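Local structure of lipase (Pelosinus fermentans, 5AH0) at residues A75-Q79 with K80-R84; Y93-W96 with G97-T100; Y282-P285 with L286-F290; L370-Y373 with K374-E378. The protein hydrolyses ester bonds as a lipase of the alpha/beta-hydrolase clan and also cleaves the synthetic polyester poly(butylene adipate-co-terephthalate). One frame throughout, in Å; residues are numbered along the deposited sequence.

Contact 1 (A75-Q79 with K80-R84); sequences AHSTQ and KGHSR. With ZN (zinc ion), chain C.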
loop_
_atom_site.group_PDB
_atom_site.type_symbol
_atom_site.label_atom_id
_atom_site.label_comp_id
_atom_site.label_asym_id
_atom_site.label_seq_id
_atom_site.Cartn_x
_atom_site.Cartn_y
_atom_site.Cartn_z
ATOM N N ALA A 75 2.194 -13.940 19.138
ATOM C CA ALA A 75 2.763 -12.858 19.941
ATOM C C ALA A 75 2.183 -11.481 19.574
ATOM O O ALA A 75 1.661 -10.767 20.438
ATOM C CB ALA A 75 4.279 -12.849 19.802
ATOM N N HIS A 76 2.281 -11.114 18.295
ATOM C CA HIS A 76 1.822 -9.804 17.836
ATOM C C HIS A 76 0.389 -9.505 18.255
ATOM O O HIS A 76 0.116 -8.440 18.807
ATOM C CB HIS A 76 1.928 -9.687 16.313
ATOM C CG HIS A 76 1.346 -8.414 15.773
ATOM N ND1 HIS A 76 2.090 -7.268 15.607
ATOM C CD2 HIS A 76 0.080 -8.101 15.402
ATOM C CE1 HIS A 76 1.312 -6.305 15.141
ATOM N NE2 HIS A 76 0.090 -6.785 15.011
ATOM N N SER A 77 -0.514 -10.447 17.991
ATOM C CA SER A 77 -1.935 -10.270 18.290
ATOM C C SER A 77 -2.158 -9.898 19.739
ATOM O O SER A 77 -2.854 -8.927 20.038
ATOM C CB SER A 77 -2.724 -11.542 17.991
ATOM O OG SER A 77 -2.307 -12.140 16.784
ATOM N N THR A 78 -1.573 -10.696 20.630
ATOM C CA THR A 78 -1.732 -10.513 22.064
ATOM C C THR A 78 -1.177 -9.175 22.526
ATOM O O THR A 78 -1.830 -8.456 23.280
ATOM C CB THR A 78 -1.038 -11.635 22.861
ATOM O OG1 THR A 78 -1.404 -12.909 22.319
ATOM C CG2 THR A 78 -1.449 -11.573 24.325
ATOM N N GLN A 79 0.034 -8.854 22.082
ATOM C CA GLN A 79 0.683 -7.606 22.474
ATOM C C GLN A 79 -0.115 -6.373 22.041
ATOM O O GLN A 79 -0.127 -5.355 22.729
ATOM C CB GLN A 79 2.094 -7.542 21.890
ATOM C CG GLN A 79 2.754 -6.185 22.038
ATOM C CD GLN A 79 4.109 -6.121 21.372
ATOM O OE1 GLN A 79 4.348 -5.275 20.505
ATOM N NE2 GLN A 79 5.012 -7.016 21.781
ATOM N N LYS A 80 -0.784 -6.467 20.900
ATOM C CA LYS A 80 -1.555 -5.341 20.407
ATOM C C LYS A 80 -3.028 -5.425 20.818
ATOM O O LYS A 80 -3.734 -4.420 20.813
ATOM C CB LYS A 80 -1.437 -5.252 18.890
ATOM C CG LYS A 80 -0.359 -4.299 18.420
ATOM C CD LYS A 80 1.039 -4.810 18.735
ATOM C CE LYS A 80 2.123 -3.817 18.307
ATOM N NZ LYS A 80 2.425 -2.811 19.372
ATOM N N GLY A 81 -3.499 -6.619 21.162
ATOM C CA GLY A 81 -4.896 -6.783 21.524
ATOM C C GLY A 81 -5.794 -7.093 20.338
ATOM O O GLY A 81 -6.811 -6.431 20.134
ATOM N N HIS A 82 -5.407 -8.105 19.561
ATOM C CA HIS A 82 -6.120 -8.514 18.347
ATOM C C HIS A 82 -7.146 -9.615 18.531
ATOM O O HIS A 82 -7.446 -10.041 19.633
ATOM C CB HIS A 82 -5.136 -9.041 17.300
ATOM C CG HIS A 82 -4.539 -7.995 16.419
ATOM N ND1 HIS A 82 -5.076 -6.736 16.284
ATOM C CD2 HIS A 82 -3.439 -8.026 15.631
ATOM C CE1 HIS A 82 -4.336 -6.037 15.439
ATOM N NE2 HIS A 82 -3.334 -6.797 15.033
ATOM N N SER A 83 -7.691 -10.036 17.397
ATOM C CA SER A 83 -8.063 -11.414 17.162
ATOM C C SER A 83 -6.857 -11.952 16.422
ATOM O O SER A 83 -6.384 -11.309 15.488
ATOM C CB SER A 83 -9.330 -11.551 16.318
ATOM O OG SER A 83 -10.386 -10.760 16.822
ATOM N N ARG A 84 -6.315 -13.085 16.852
ATOM C CA ARG A 84 -5.130 -13.630 16.196
ATOM C C ARG A 84 -5.404 -13.983 14.739
ATOM O O ARG A 84 -4.587 -13.726 13.858
ATOM C CB ARG A 84 -4.612 -14.870 16.932
ATOM C CG ARG A 84 -3.370 -15.454 16.279
ATOM C CD ARG A 84 -3.073 -16.872 16.709
ATOM N NE ARG A 84 -2.075 -17.473 15.832
ATOM C CZ ARG A 84 -1.345 -18.539 16.138
ATOM N NH1 ARG A 84 -1.479 -19.126 17.320
ATOM N NH2 ARG A 84 -0.463 -19.005 15.265
HETATM ZN ZN ZN C . -1.638 -5.974 14.172
#

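Contact 2 (Y93-W96 with G97-T100); sequences YPEW and GNLT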
loop_
_atom_site.group_PDB
_atom_site.type_symbol
_atom_site.label_atom_id
_atom_site.label_comp_id
_atom_site.label_asym_id
_atom_site.label_seq_id
_atom_site.Cartn_x
_atom_site.Cartn_y
_atom_site.Cartn_z
ATOM N N TYR A 93 -2.960 -17.235 -6.069
ATOM C CA TYR A 93 -1.889 -17.994 -6.705
ATOM C C TYR A 93 -1.359 -19.094 -5.778
ATOM O O TYR A 93 -0.242 -19.001 -5.271
ATOM C CB TYR A 93 -0.768 -17.032 -7.108
ATOM C CG TYR A 93 0.301 -17.595 -8.016
ATOM C CD1 TYR A 93 -0.030 -18.265 -9.188
ATOM C CD2 TYR A 93 1.646 -17.409 -7.725
ATOM C CE1 TYR A 93 0.958 -18.768 -10.026
ATOM C CE2 TYR A 93 2.636 -17.899 -8.556
ATOM C CZ TYR A 93 2.289 -18.580 -9.702
ATOM O OH TYR A 93 3.277 -19.071 -10.522
ATOM N N PRO A 94 -2.168 -20.138 -5.550
ATOM C CA PRO A 94 -1.855 -21.216 -4.597
ATOM C C PRO A 94 -0.471 -21.850 -4.770
ATOM O O PRO A 94 0.107 -22.303 -3.788
ATOM C CB PRO A 94 -2.951 -22.248 -4.872
ATOM C CG PRO A 94 -4.091 -21.437 -5.390
ATOM C CD PRO A 94 -3.467 -20.350 -6.211
ATOM N N GLU A 95 0.059 -21.866 -5.986
ATOM C CA GLU A 95 1.336 -22.522 -6.239
ATOM C C GLU A 95 2.518 -21.596 -6.009
ATOM O O GLU A 95 3.648 -21.939 -6.356
ATOM C CB GLU A 95 1.389 -23.057 -7.666
ATOM C CG GLU A 95 0.082 -23.657 -8.151
ATOM C CD GLU A 95 -0.876 -22.588 -8.649
ATOM O OE1 GLU A 95 -0.388 -21.563 -9.172
ATOM O OE2 GLU A 95 -2.105 -22.775 -8.511
ATOM N N TRP A 96 2.249 -20.432 -5.420
ATOM C CA TRP A 96 3.279 -19.444 -5.124
ATOM C C TRP A 96 4.381 -20.094 -4.290
ATOM O O TRP A 96 4.096 -20.750 -3.288
ATOM C CB TRP A 96 2.662 -18.257 -4.378
ATOM C CG TRP A 96 3.598 -17.125 -4.057
ATOM C CD1 TRP A 96 4.649 -16.685 -4.808
ATOM C CD2 TRP A 96 3.568 -16.297 -2.887
ATOM N NE1 TRP A 96 5.268 -15.627 -4.185
ATOM C CE2 TRP A 96 4.625 -15.372 -3.002
ATOM C CE3 TRP A 96 2.748 -16.248 -1.755
ATOM C CZ2 TRP A 96 4.883 -14.407 -2.025
ATOM C CZ3 TRP A 96 3.008 -15.293 -0.788
ATOM C CH2 TRP A 96 4.064 -14.385 -0.929
ATOM N N GLY A 97 5.631 -19.935 -4.715
ATOM C CA GLY A 97 6.755 -20.451 -3.953
ATOM C C GLY A 97 7.101 -21.919 -4.177
ATOM O O GLY A 97 8.155 -22.388 -3.738
ATOM N N ASN A 98 6.214 -22.658 -4.839
ATOM C CA ASN A 98 6.487 -24.057 -5.175
ATOM C C ASN A 98 7.604 -24.191 -6.189
ATOM O O ASN A 98 8.170 -23.197 -6.663
ATOM C CB ASN A 98 5.241 -24.749 -5.733
ATOM C CG ASN A 98 4.131 -24.857 -4.720
ATOM O OD1 ASN A 98 4.310 -24.532 -3.549
ATOM N ND2 ASN A 98 2.960 -25.292 -5.173
ATOM N N LEU A 99 7.901 -25.435 -6.534
ATOM C CA LEU A 99 8.877 -25.721 -7.566
ATOM C C LEU A 99 8.164 -26.385 -8.735
ATOM O O LEU A 99 7.198 -27.128 -8.548
ATOM C CB LEU A 99 9.998 -26.619 -7.037
ATOM C CG LEU A 99 10.939 -25.996 -6.005
ATOM C CD1 LEU A 99 11.559 -27.081 -5.137
ATOM C CD2 LEU A 99 12.019 -25.155 -6.672
ATOM N N THR A 100 8.631 -26.105 -9.945
ATOM C CA THR A 100 8.055 -26.726 -11.122
ATOM C C THR A 100 8.633 -28.129 -11.253
ATOM O O THR A 100 9.498 -28.528 -10.463
ATOM C CB THR A 100 8.347 -25.914 -12.393
ATOM O OG1 THR A 100 9.754 -25.658 -12.488
ATOM C CG2 THR A 100 7.592 -24.594 -12.362
#

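Contact 3 (Y282-P285 with L286-F290); sequences YMTP and LLYPF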
loop_
_atom_site.group_PDB
_atom_site.type_symbol
_atom_site.label_atom_id
_atom_site.label_comp_id
_atom_site.label_asym_id
_atom_site.label_seq_id
_atom_site.Cartn_x
_atom_site.Cartn_y
_atom_site.Cartn_z
ATOM N N TYR A 282 -15.788 21.119 -0.519
ATOM C CA TYR A 282 -15.270 22.311 -1.188
ATOM C C TYR A 282 -15.573 22.393 -2.681
ATOM O O TYR A 282 -15.378 23.446 -3.296
ATOM C CB TYR A 282 -13.763 22.402 -0.977
ATOM C CG TYR A 282 -13.400 22.414 0.482
ATOM C CD1 TYR A 282 -14.184 23.108 1.401
ATOM C CD2 TYR A 282 -12.269 21.748 0.950
ATOM C CE1 TYR A 282 -13.864 23.130 2.742
ATOM C CE2 TYR A 282 -11.927 21.776 2.300
ATOM C CZ TYR A 282 -12.733 22.465 3.187
ATOM O OH TYR A 282 -12.417 22.494 4.530
ATOM N N MET A 283 -16.008 21.279 -3.265
ATOM C CA MET A 283 -16.258 21.203 -4.703
ATOM C C MET A 283 -14.972 21.501 -5.464
ATOM O O MET A 283 -14.995 22.045 -6.558
ATOM C CB MET A 283 -17.377 22.162 -5.117
ATOM C CG MET A 283 -18.672 22.008 -4.316
ATOM S SD MET A 283 -19.853 20.795 -4.948
ATOM C CE MET A 283 -19.128 19.225 -4.476
ATOM N N THR A 284 -13.847 21.201 -4.828
ATOM C CA THR A 284 -12.554 21.191 -5.485
ATOM C C THR A 284 -12.180 19.746 -5.820
ATOM O O THR A 284 -12.907 18.806 -5.458
ATOM C CB THR A 284 -11.470 21.809 -4.587
ATOM O OG1 THR A 284 -11.252 20.953 -3.459
ATOM C CG2 THR A 284 -11.882 23.180 -4.117
ATOM N N PRO A 285 -11.040 19.543 -6.486
ATOM C CA PRO A 285 -10.567 18.144 -6.509
ATOM C C PRO A 285 -10.346 17.631 -5.068
ATOM O O PRO A 285 -10.011 18.457 -4.210
ATOM C CB PRO A 285 -9.250 18.232 -7.277
ATOM C CG PRO A 285 -9.455 19.413 -8.213
ATOM C CD PRO A 285 -10.262 20.418 -7.378
ATOM N N LEU A 286 -10.526 16.330 -4.813
ATOM C CA LEU A 286 -10.359 15.758 -3.472
ATOM C C LEU A 286 -9.024 16.132 -2.839
ATOM O O LEU A 286 -8.971 16.524 -1.685
ATOM C CB LEU A 286 -10.475 14.222 -3.515
ATOM C CG LEU A 286 -10.263 13.453 -2.201
ATOM C CD1 LEU A 286 -11.267 13.927 -1.152
ATOM C CD2 LEU A 286 -10.417 11.946 -2.380
ATOM N N LEU A 287 -7.947 16.033 -3.609
ATOM C CA LEU A 287 -6.613 16.204 -3.070
ATOM C C LEU A 287 -6.189 17.656 -2.856
ATOM O O LEU A 287 -5.091 17.909 -2.342
ATOM C CB LEU A 287 -5.614 15.521 -3.998
ATOM C CG LEU A 287 -5.800 14.009 -4.145
ATOM C CD1 LEU A 287 -4.725 13.442 -5.033
ATOM C CD2 LEU A 287 -5.769 13.366 -2.769
ATOM N N TYR A 288 -7.034 18.607 -3.262
ATOM C CA TYR A 288 -6.646 20.008 -3.211
ATOM C C TYR A 288 -6.278 20.503 -1.791
ATOM O O TYR A 288 -5.198 21.051 -1.591
ATOM C CB TYR A 288 -7.736 20.894 -3.816
ATOM C CG TYR A 288 -7.417 22.370 -3.672
ATOM C CD1 TYR A 288 -6.445 22.972 -4.464
ATOM C CD2 TYR A 288 -8.075 23.158 -2.731
ATOM C CE1 TYR A 288 -6.134 24.335 -4.323
ATOM C CE2 TYR A 288 -7.783 24.514 -2.587
ATOM C CZ TYR A 288 -6.815 25.095 -3.387
ATOM O OH TYR A 288 -6.518 26.427 -3.238
ATOM N N PRO A 289 -7.167 20.317 -0.802
ATOM C CA PRO A 289 -6.767 20.832 0.509
ATOM C C PRO A 289 -5.618 20.034 1.130
ATOM O O PRO A 289 -4.813 20.599 1.868
ATOM C CB PRO A 289 -8.044 20.689 1.345
ATOM C CG PRO A 289 -8.742 19.517 0.736
ATOM C CD PRO A 289 -8.472 19.628 -0.749
ATOM N N PHE A 290 -5.546 18.739 0.853
ATOM C CA PHE A 290 -4.495 17.921 1.448
ATOM C C PHE A 290 -3.114 18.243 0.875
ATOM O O PHE A 290 -2.148 18.365 1.629
ATOM C CB PHE A 290 -4.863 16.438 1.295
ATOM C CG PHE A 290 -6.193 16.121 1.919
ATOM C CD1 PHE A 290 -6.345 16.170 3.296
ATOM C CD2 PHE A 290 -7.307 15.871 1.139
ATOM C CE1 PHE A 290 -7.567 15.930 3.878
ATOM C CE2 PHE A 290 -8.538 15.630 1.726
ATOM C CZ PHE A 290 -8.666 15.657 3.089
#

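Contact 4 (L370-Y373 with K374-E378); sequences LSWY and KGLAE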
loop_
_atom_site.group_PDB
_atom_site.type_symbol
_atom_site.label_atom_id
_atom_site.label_comp_id
_atom_site.label_asym_id
_atom_site.label_seq_id
_atom_site.Cartn_x
_atom_site.Cartn_y
_atom_site.Cartn_z
ATOM N N LEU A 370 -3.023 2.567 -19.217
ATOM C CA LEU A 370 -2.934 1.128 -19.369
ATOM C C LEU A 370 -1.624 0.791 -20.065
ATOM O O LEU A 370 -0.921 -0.162 -19.702
ATOM C CB LEU A 370 -4.130 0.589 -20.158
ATOM C CG LEU A 370 -4.000 -0.837 -20.695
ATOM C CD1 LEU A 370 -3.714 -1.783 -19.550
ATOM C CD2 LEU A 370 -5.285 -1.256 -21.408
ATOM N N SER A 371 -1.306 1.588 -21.073
ATOM C CA SER A 371 -0.094 1.397 -21.838
ATOM C C SER A 371 1.132 1.604 -20.946
ATOM O O SER A 371 2.124 0.896 -21.087
ATOM C CB SER A 371 -0.085 2.348 -23.029
ATOM O OG SER A 371 1.121 2.262 -23.750
ATOM N N TRP A 372 1.068 2.552 -20.011
ATOM C CA TRP A 372 2.191 2.751 -19.086
ATOM C C TRP A 372 2.447 1.507 -18.223
ATOM O O TRP A 372 3.591 1.078 -18.055
ATOM C CB TRP A 372 1.943 3.945 -18.185
ATOM C CG TRP A 372 3.124 4.337 -17.312
ATOM C CD1 TRP A 372 4.086 5.257 -17.611
ATOM C CD2 TRP A 372 3.451 3.830 -16.009
ATOM N NE1 TRP A 372 4.983 5.361 -16.576
ATOM C CE2 TRP A 372 4.622 4.491 -15.585
ATOM C CE3 TRP A 372 2.877 2.872 -15.169
ATOM C CZ2 TRP A 372 5.226 4.232 -14.354
ATOM C CZ3 TRP A 372 3.475 2.617 -13.944
ATOM C CH2 TRP A 372 4.641 3.290 -13.550
ATOM N N TYR A 373 1.376 0.935 -17.683
ATOM C CA TYR A 373 1.480 -0.278 -16.875
ATOM C C TYR A 373 1.890 -1.490 -17.710
ATOM O O TYR A 373 2.588 -2.375 -17.217
ATOM C CB TYR A 373 0.162 -0.547 -16.137
ATOM C CG TYR A 373 0.085 0.246 -14.852
ATOM C CD1 TYR A 373 0.673 -0.238 -13.691
ATOM C CD2 TYR A 373 -0.534 1.500 -14.805
ATOM C CE1 TYR A 373 0.636 0.481 -12.506
ATOM C CE2 TYR A 373 -0.578 2.229 -13.614
ATOM C CZ TYR A 373 0.012 1.705 -12.470
ATOM O OH TYR A 373 -0.015 2.397 -11.281
ATOM N N LYS A 374 1.471 -1.527 -18.972
ATOM C CA LYS A 374 1.943 -2.567 -19.885
ATOM C C LYS A 374 3.468 -2.461 -20.018
ATOM O O LYS A 374 4.181 -3.464 -19.959
ATOM C CB LYS A 374 1.256 -2.447 -21.243
ATOM C CG LYS A 374 1.660 -3.468 -22.276
ATOM C CD LYS A 374 0.684 -3.392 -23.440
ATOM C CE LYS A 374 0.999 -4.397 -24.541
ATOM N NZ LYS A 374 2.302 -4.112 -25.182
ATOM N N GLY A 375 3.958 -1.234 -20.171
ATOM C CA GLY A 375 5.383 -0.984 -20.241
ATOM C C GLY A 375 6.109 -1.484 -19.012
ATOM O O GLY A 375 7.178 -2.087 -19.115
ATOM N N LEU A 376 5.526 -1.247 -17.843
ATOM C CA LEU A 376 6.118 -1.724 -16.600
ATOM C C LEU A 376 6.181 -3.245 -16.573
ATOM O O LEU A 376 7.235 -3.812 -16.278
ATOM C CB LEU A 376 5.339 -1.201 -15.388
ATOM C CG LEU A 376 5.750 -1.786 -14.023
ATOM C CD1 LEU A 376 7.265 -1.670 -13.779
ATOM C CD2 LEU A 376 4.958 -1.134 -12.863
ATOM N N ALA A 377 5.070 -3.908 -16.898
ATOM C CA ALA A 377 5.047 -5.378 -16.923
ATOM C C ALA A 377 6.099 -5.967 -17.869
ATOM O O ALA A 377 6.738 -6.968 -17.534
ATOM C CB ALA A 377 3.680 -5.882 -17.311
ATOM N N GLU A 378 6.267 -5.355 -19.043
ATOM C CA GLU A 378 7.293 -5.781 -19.998
ATOM C C GLU A 378 8.664 -5.724 -19.355
ATOM O O GLU A 378 9.436 -6.676 -19.457
ATOM C CB GLU A 378 7.294 -4.910 -21.258
ATOM C CG GLU A 378 6.048 -5.014 -22.122
ATOM C CD GLU A 378 6.034 -4.004 -23.276
ATOM O OE1 GLU A 378 6.784 -3.001 -23.221
ATOM O OE2 GLU A 378 5.277 -4.224 -24.248
#

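Contact 1 (A75-Q79 with K80-R84)
Lys80 closes the last turn of the helix on His76: its N bonds to His76 O at 3.0 Å. Its side chain then runs over the His76 ring. CD lies 4.2 Å from the ring centroid and over one face, a CH-pi contact. The bends at chi2 and chi4 lead NZ back beside Gln79. There it makes a weak bond to OE1, while Asn232 takes the stronger one. Gly81 has positive phi and is the C-prime residue of a Schellman motif. Its N reaches Thr78 O at 3.3 Å, a weak bond. His82 N completes the motif with a bond to Ser77 O at 2.7 Å. The chain thus turns back on itself, and the His82 ring comes round to the metal. His82 NE2 and His76 NE2 each bind the zinc ion at 2.1 Å. The two rings are oblique, with planes at 47°. CG of His76 stands anti to the backbone N (chi1 174°), which carries that ring toward the ion. Asp56 and Asp233 complete the four-residue site. Arg84 lies alongside Ser77, with its CG 3.5 Å from Ser77 OG. Its extended chain leads the guanidinium away to a salt bridge with Asp71. Trp55 stacks on His76, and Trp205 meets His82 edge-to-face. The segments thus join the end of helix 74-80 to strand 85-89, which pairs antiparallel with strand 68-71; the zinc ties this corner to helix 54-66 through Asp56.

Contact 2 (Y93-W96 with G97-T100)
Asn98 folds back over Glu95 in a pair of overlapping beta turns. A type I turn runs from Tyr93 to Trp96, and a type II turn from Glu95 to Asn98. The first is closed by Trp96 N on Tyr93 O. The second is closed by Asn98 N on Glu95 O at 3.1 Å, with an N-H...O angle of 156°. Gly97 takes the third position of the type II turn with positive phi (84°), the usual place for glycine. The Asn98 side chain can be followed outward from this bond. CB starts 3.3 Å from Glu95 O, pointing back toward the first turn. CG stays over the same carbonyl, 3.4 Å from Glu95 O. It lies beside its own backbone N (chi1 -65°), and this keeps the amide near the turn. At the end the amide divides. OD1 lies 3.8 Å from Trp96 O; both are acceptors, and this is only proximity. ND2 lies over the backbone of Glu95. Lys66, on helix 54-66, donates to Pro94 O and Trp96 O, and Asn106 donates through ND2 to Glu95 O. The buried Trp96 indole goes the other way, between helix 54-66, strand 108-113 and helix 116-129. Its NE1 bonds to Trp152 O. Trp96 and the bonds from Lys66 and Asn106 thus join the loop between strands 85-89 and 108-113 to those two helices and to strand 108-113. Asn98 ND2 ends 3.4 Å from Glu95 CA and 3.7 Å from Glu95 CB.

Contact 3 (Y282-P285 with L286-F290)
With chi1 at 68°, Thr284 places OG1 between its backbone N and carbonyl carbon, facing Tyr288. The backbone sets Tyr288 CB beside the threonine, and chi1 at 175°, with CG anti to the backbone N, turns the ring until its CD2 passes the Thr284 methyl. OG1 of Thr284 lies 3.5 Å from Tyr288 CB. Thr284 CG2 is 4.1 Å from Tyr288 CD2, and the two side chains cross at about a right angle. The same hydroxyl donates to Pro285 O at 2.9 Å. Tyr288 N also donates to Pro285 O, at 3.1 Å and with an N-H...O angle of 162°. The two donors reach this oxygen from opposite faces of the carbonyl plane. The bond from Tyr288 N closes a type I beta turn, Pro285 to Tyr288, which leads the chain into helix 288-294. Pro289 sits in the first turn of that helix. As a proline it has no N-H to give, and its ring atoms make the contacts. Its CB meets the edge of the Tyr282 ring, 4.1 Å from CE2, and its CD lies 4.0 Å from Pro285 O. Tyr282 stacks on His279 and lies close to a bound di(hydroxyethyl)ether molecule. Leu286, Leu287 and Phe290 pack on helix 173-190, where Phe290 meets Phe178 edge-to-face. Pro285 CD approaches Tyr288 CB at 4.4 Å, an apolar contact.

Contact 4 (L370-Y373 with K374-E378)
Leu370 O accepts from Lys374 N at 2.8 Å, the first of four regular alpha-helical i to i+4 bonds in helix 370-380. Ser371 O takes Gly375 N, and Trp372 O takes Leu376 N, both at 3.0 Å. Tyr373 O takes Ala377 N at 2.9 Å, with an N-H...O angle of 169°. All four carbonyls of 370-373 are thus satisfied within the helix. One step further on, Lys374 O accepts from Glu378 N. Trp372 N bonds to OG1 of Thr369, the residue just before the helix. The polar ends of Lys374 and Tyr373 have partners along the helix and across the fold. Lys374 has CG anti to its backbone N (chi1 -180°), and its long chain bends at chi4. NZ then makes a salt bridge with Glu378 OE2 at 3.1 Å, from above the carboxylate plane. The same lysine makes a cation-pi contact with Tyr39. The Tyr373 hydroxyl is bonded to Ala360 O. The two aromatic side chains also meet each other: Trp372 CE3 lies 3.6 Å above the plane of the Tyr373 ring, over its centre. Leu376 comes back along the helix, and its CD2 reaches both rings obliquely. Trp372 meets Tyr262 edge-to-face, while Tyr373 and Leu376 touch strand 153-159 at Ile159 and Thr157. The helix therefore packs on the central parallel sheet, with Leu370 on helix 32-38. Leu376 CD2 stands 4.2 Å from Trp372 CZ3 and 4.5 Å from Tyr373 CD1.

In the fold
All four contacts are local and follow one another along the chain in the order 1, 2, 3, 4. They lie around the parallel sheet of the alpha/beta-hydrolase fold. Contact 1 leads from helix 74-80 into strand 85-89, and contact 2 lies in the loop after that strand; their centres are about 29 Å apart. Both connect to helix 54-66, contact 1 through the zinc site and contact 2 by direct packing. Contact 3 leads into helix 288-294, and its centre is about 44 Å from that of contact 2. Contact 4, on helix 370-380, lies across the chain's centre from contact 1, their centres about 40 Å apart. The zinc site is thus remote from the last helix.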